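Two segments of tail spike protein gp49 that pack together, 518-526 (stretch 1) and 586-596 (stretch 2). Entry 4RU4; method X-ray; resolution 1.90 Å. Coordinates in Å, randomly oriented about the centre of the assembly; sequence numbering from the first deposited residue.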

# COMPACT_ATOMS: atom_id res chain seq x y z
N ARG B 518 -32.86 -0.74 24.35
CA ARG B 518 -33.88 -0.15 25.21
C ARG B 518 -35.03 -1.16 25.30
O ARG B 518 -35.64 -1.50 24.29
CB ARG B 518 -34.38 1.19 24.63
CG ARG B 518 -33.28 2.27 24.52
CD ARG B 518 -33.63 3.39 23.55
NE ARG B 518 -34.91 4.03 23.83
CZ ARG B 518 -35.06 5.14 24.54
NH1 ARG B 518 -34.00 5.75 25.07
NH2 ARG B 518 -36.28 5.66 24.73
N VAL B 519 -35.29 -1.64 26.52
CA VAL B 519 -36.35 -2.62 26.75
C VAL B 519 -37.48 -2.03 27.58
O VAL B 519 -37.27 -1.54 28.69
CB VAL B 519 -35.78 -3.89 27.44
CG1 VAL B 519 -36.93 -4.86 27.82
CG2 VAL B 519 -34.75 -4.57 26.54
N GLN B 520 -38.70 -2.05 27.04
CA GLN B 520 -39.82 -1.47 27.75
C GLN B 520 -40.31 -2.42 28.83
O GLN B 520 -40.41 -3.63 28.60
CB GLN B 520 -40.96 -1.12 26.79
CG GLN B 520 -42.16 -0.57 27.51
CD GLN B 520 -43.20 -0.06 26.56
OE1 GLN B 520 -43.08 1.05 26.04
NE2 GLN B 520 -44.20 -0.87 26.29
N VAL B 521 -40.60 -1.89 30.02
CA VAL B 521 -41.27 -2.66 31.07
C VAL B 521 -42.46 -1.86 31.60
O VAL B 521 -42.42 -0.65 31.65
CB VAL B 521 -40.34 -3.05 32.25
CG1 VAL B 521 -39.17 -3.92 31.77
CG2 VAL B 521 -39.82 -1.80 33.01
N THR B 522 -43.52 -2.55 31.99
CA THR B 522 -44.68 -1.90 32.60
C THR B 522 -44.80 -2.37 34.05
O THR B 522 -44.81 -3.59 34.33
CB THR B 522 -45.96 -2.24 31.84
OG1 THR B 522 -45.78 -1.86 30.46
CG2 THR B 522 -47.17 -1.50 32.44
N THR B 523 -44.85 -1.42 34.97
CA THR B 523 -45.02 -1.76 36.37
C THR B 523 -46.40 -2.39 36.64
O THR B 523 -47.35 -2.23 35.87
CB THR B 523 -44.78 -0.54 37.27
OG1 THR B 523 -45.63 0.54 36.86
CG2 THR B 523 -43.32 -0.10 37.18
N ALA B 524 -46.49 -3.16 37.72
CA ALA B 524 -47.78 -3.68 38.18
C ALA B 524 -48.04 -3.14 39.58
O ALA B 524 -47.11 -3.04 40.38
CB ALA B 524 -47.77 -5.21 38.20
N THR B 525 -49.29 -2.79 39.87
CA THR B 525 -49.62 -2.17 41.14
C THR B 525 -49.56 -3.14 42.31
O THR B 525 -49.63 -2.71 43.46
CB THR B 525 -51.00 -1.47 41.13
OG1 THR B 525 -52.03 -2.44 40.93
CG2 THR B 525 -51.06 -0.40 40.04
N ASN B 526 -49.40 -4.44 42.02
CA ASN B 526 -49.36 -5.43 43.09
C ASN B 526 -47.95 -6.02 43.29
O ASN B 526 -47.80 -7.08 43.88
CB ASN B 526 -50.38 -6.55 42.81
CG ASN B 526 -50.11 -7.27 41.49
OD1 ASN B 526 -49.08 -7.06 40.83
ND2 ASN B 526 -51.03 -8.15 41.11
N SER B 586 -47.51 2.02 42.70
CA SER B 586 -48.92 2.37 42.85
C SER B 586 -49.64 2.62 41.51
O SER B 586 -50.87 2.73 41.48
CB SER B 586 -49.10 3.56 43.80
OG SER B 586 -48.54 4.75 43.26
N SER B 587 -48.87 2.71 40.42
CA SER B 587 -49.41 2.87 39.06
C SER B 587 -48.80 1.84 38.10
O SER B 587 -47.65 1.46 38.26
CB SER B 587 -49.07 4.26 38.50
OG SER B 587 -49.71 5.25 39.26
N ALA B 588 -49.57 1.41 37.10
CA ALA B 588 -49.05 0.55 36.04
C ALA B 588 -48.73 1.38 34.81
O ALA B 588 -49.64 1.76 34.05
CB ALA B 588 -50.09 -0.53 35.69
N VAL B 589 -47.44 1.69 34.60
CA VAL B 589 -47.00 2.56 33.51
C VAL B 589 -45.71 2.07 32.87
O VAL B 589 -44.97 1.28 33.46
CB VAL B 589 -46.76 4.03 33.97
CG1 VAL B 589 -48.08 4.68 34.46
CG2 VAL B 589 -45.73 4.08 35.06
N THR B 590 -45.43 2.55 31.67
CA THR B 590 -44.25 2.10 30.95
C THR B 590 -42.98 2.79 31.44
O THR B 590 -43.03 3.89 31.96
CB THR B 590 -44.39 2.37 29.46
OG1 THR B 590 -44.59 3.77 29.26
CG2 THR B 590 -45.61 1.60 28.92
N ASN B 591 -41.86 2.09 31.29
CA ASN B 591 -40.54 2.60 31.60
C ASN B 591 -39.61 1.99 30.56
O ASN B 591 -39.85 0.86 30.11
CB ASN B 591 -40.07 2.12 32.97
CG ASN B 591 -41.07 2.43 34.08
OD1 ASN B 591 -40.87 3.36 34.87
ND2 ASN B 591 -42.14 1.64 34.14
N GLN B 592 -38.56 2.70 30.17
CA GLN B 592 -37.57 2.13 29.26
C GLN B 592 -36.30 1.78 30.04
O GLN B 592 -35.65 2.67 30.59
CB GLN B 592 -37.22 3.14 28.14
CG GLN B 592 -38.37 3.52 27.24
CD GLN B 592 -38.89 2.35 26.41
OE1 GLN B 592 -38.20 1.37 26.21
NE2 GLN B 592 -40.11 2.46 25.93
N LEU B 593 -35.97 0.49 30.09
CA LEU B 593 -34.72 0.04 30.69
C LEU B 593 -33.62 0.05 29.60
O LEU B 593 -33.65 -0.76 28.67
CB LEU B 593 -34.87 -1.34 31.35
CG LEU B 593 -35.92 -1.37 32.48
CD1 LEU B 593 -35.84 -2.68 33.29
CD2 LEU B 593 -35.76 -0.15 33.40
N ASN B 594 -32.71 1.01 29.71
CA ASN B 594 -31.61 1.18 28.76
C ASN B 594 -30.41 0.37 29.28
O ASN B 594 -29.84 0.70 30.33
CB ASN B 594 -31.17 2.65 28.70
CG ASN B 594 -32.20 3.56 28.02
OD1 ASN B 594 -31.84 4.31 27.12
ND2 ASN B 594 -33.46 3.51 28.47
N TRP B 595 -30.05 -0.69 28.57
CA TRP B 595 -29.02 -1.60 29.10
C TRP B 595 -27.88 -1.65 28.12
O TRP B 595 -28.05 -1.40 26.91
CB TRP B 595 -29.61 -3.02 29.29
CG TRP B 595 -29.89 -3.70 27.96
CD1 TRP B 595 -31.04 -3.60 27.24
CD2 TRP B 595 -29.00 -4.53 27.20
NE1 TRP B 595 -30.94 -4.33 26.07
CE2 TRP B 595 -29.69 -4.90 26.01
CE3 TRP B 595 -27.69 -4.98 27.39
CZ2 TRP B 595 -29.12 -5.72 25.03
CZ3 TRP B 595 -27.11 -5.79 26.42
CH2 TRP B 595 -27.84 -6.16 25.24
N GLN B 596 -26.69 -1.96 28.64
CA GLN B 596 -25.57 -2.23 27.76
C GLN B 596 -24.52 -3.09 28.46
O GLN B 596 -24.49 -3.18 29.69
CB GLN B 596 -24.96 -0.94 27.22
CG GLN B 596 -24.23 -0.08 28.27
CD GLN B 596 -24.02 1.31 27.74
OE1 GLN B 596 -24.97 2.06 27.57
NE2 GLN B 596 -22.78 1.63 27.40
O HOH W 1 -37.95 0.03 23.84

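How do the two backbones run past each other? Strands 518-522 and 590-596 lie antiparallel, their directions 148° apart and their axes approaching to 4.4 Å. Val 519 and Leu 593 form a hydrogen-bonded pair, with Val 519 N to Leu 593 O and Leu 593 N to Val 519 O both at 2.8 Å. Two residues along, the pattern repeats: Val 521 N donates to Asn 591 O at 2.9 Å, and Asn 591 N donates to Val 521 O at 2.8 Å. Between and beside these pairs lie the non-hydrogen-bonded ones, where CA atoms come closer together and CA-H groups approach carbonyls, as at Gln 520 CA and Asn 591 O, 3.3 Å apart.

What continues the pairing once the first strand ends? Thr 523 N still donates to Val 589 O, at 3.1 Å, but the return bond changes character. Val 589 N donates instead to a side chain, Thr 523 OG1, at 3.1 Å, and that same hydroxyl donates to Ser 587 O at a short 2.6 Å. A single hydroxyl, with its p rotamer, thus acts as both acceptor and donor, tying two backbone groups of the second stretch to one threonine. Farther out, contact is looser: the methyl Thr 525 CG2 rests 3.5 Å from Ser 586 O.

Which side chains share the face of Val 519 and Val 521? Leu 593 and Asn 591, their bridge partners, point to this same side. Val 521 CG1 meets Leu 593 CD1 at 3.9 Å, a diagonal apolar contact, while Val 519 CG2 lies 3.9 Å from Trp 595 CD1, extending the nonpolar packing toward the indole. Asn 591 adds a polar element: its ND2 makes a weak hydrogen bond to Val 521 O at 3.4 Å, so this carbonyl receives both the backbone and side-chain amides of one residue.

What occupies the other face? Arg 518, Gln 520 and Thr 522 line up there with Asn 594, Gln 592 and Thr 590, a distinctly more polar group. The Arg 518 guanidinium has Asn 594 ND2 over one of its faces, and Arg 518 NH1 is 3.3 Å from Asn 594 OD1. A water bridges the strands, donating to Arg 518 O at 2.8 Å from its own O and to Gln 592 OE1 at 2.7 Å from that O. Methyl contacts complete this side: Thr 590 CG2 lies 3.8 Å from both Gln 520 CD and Thr 522 OG1.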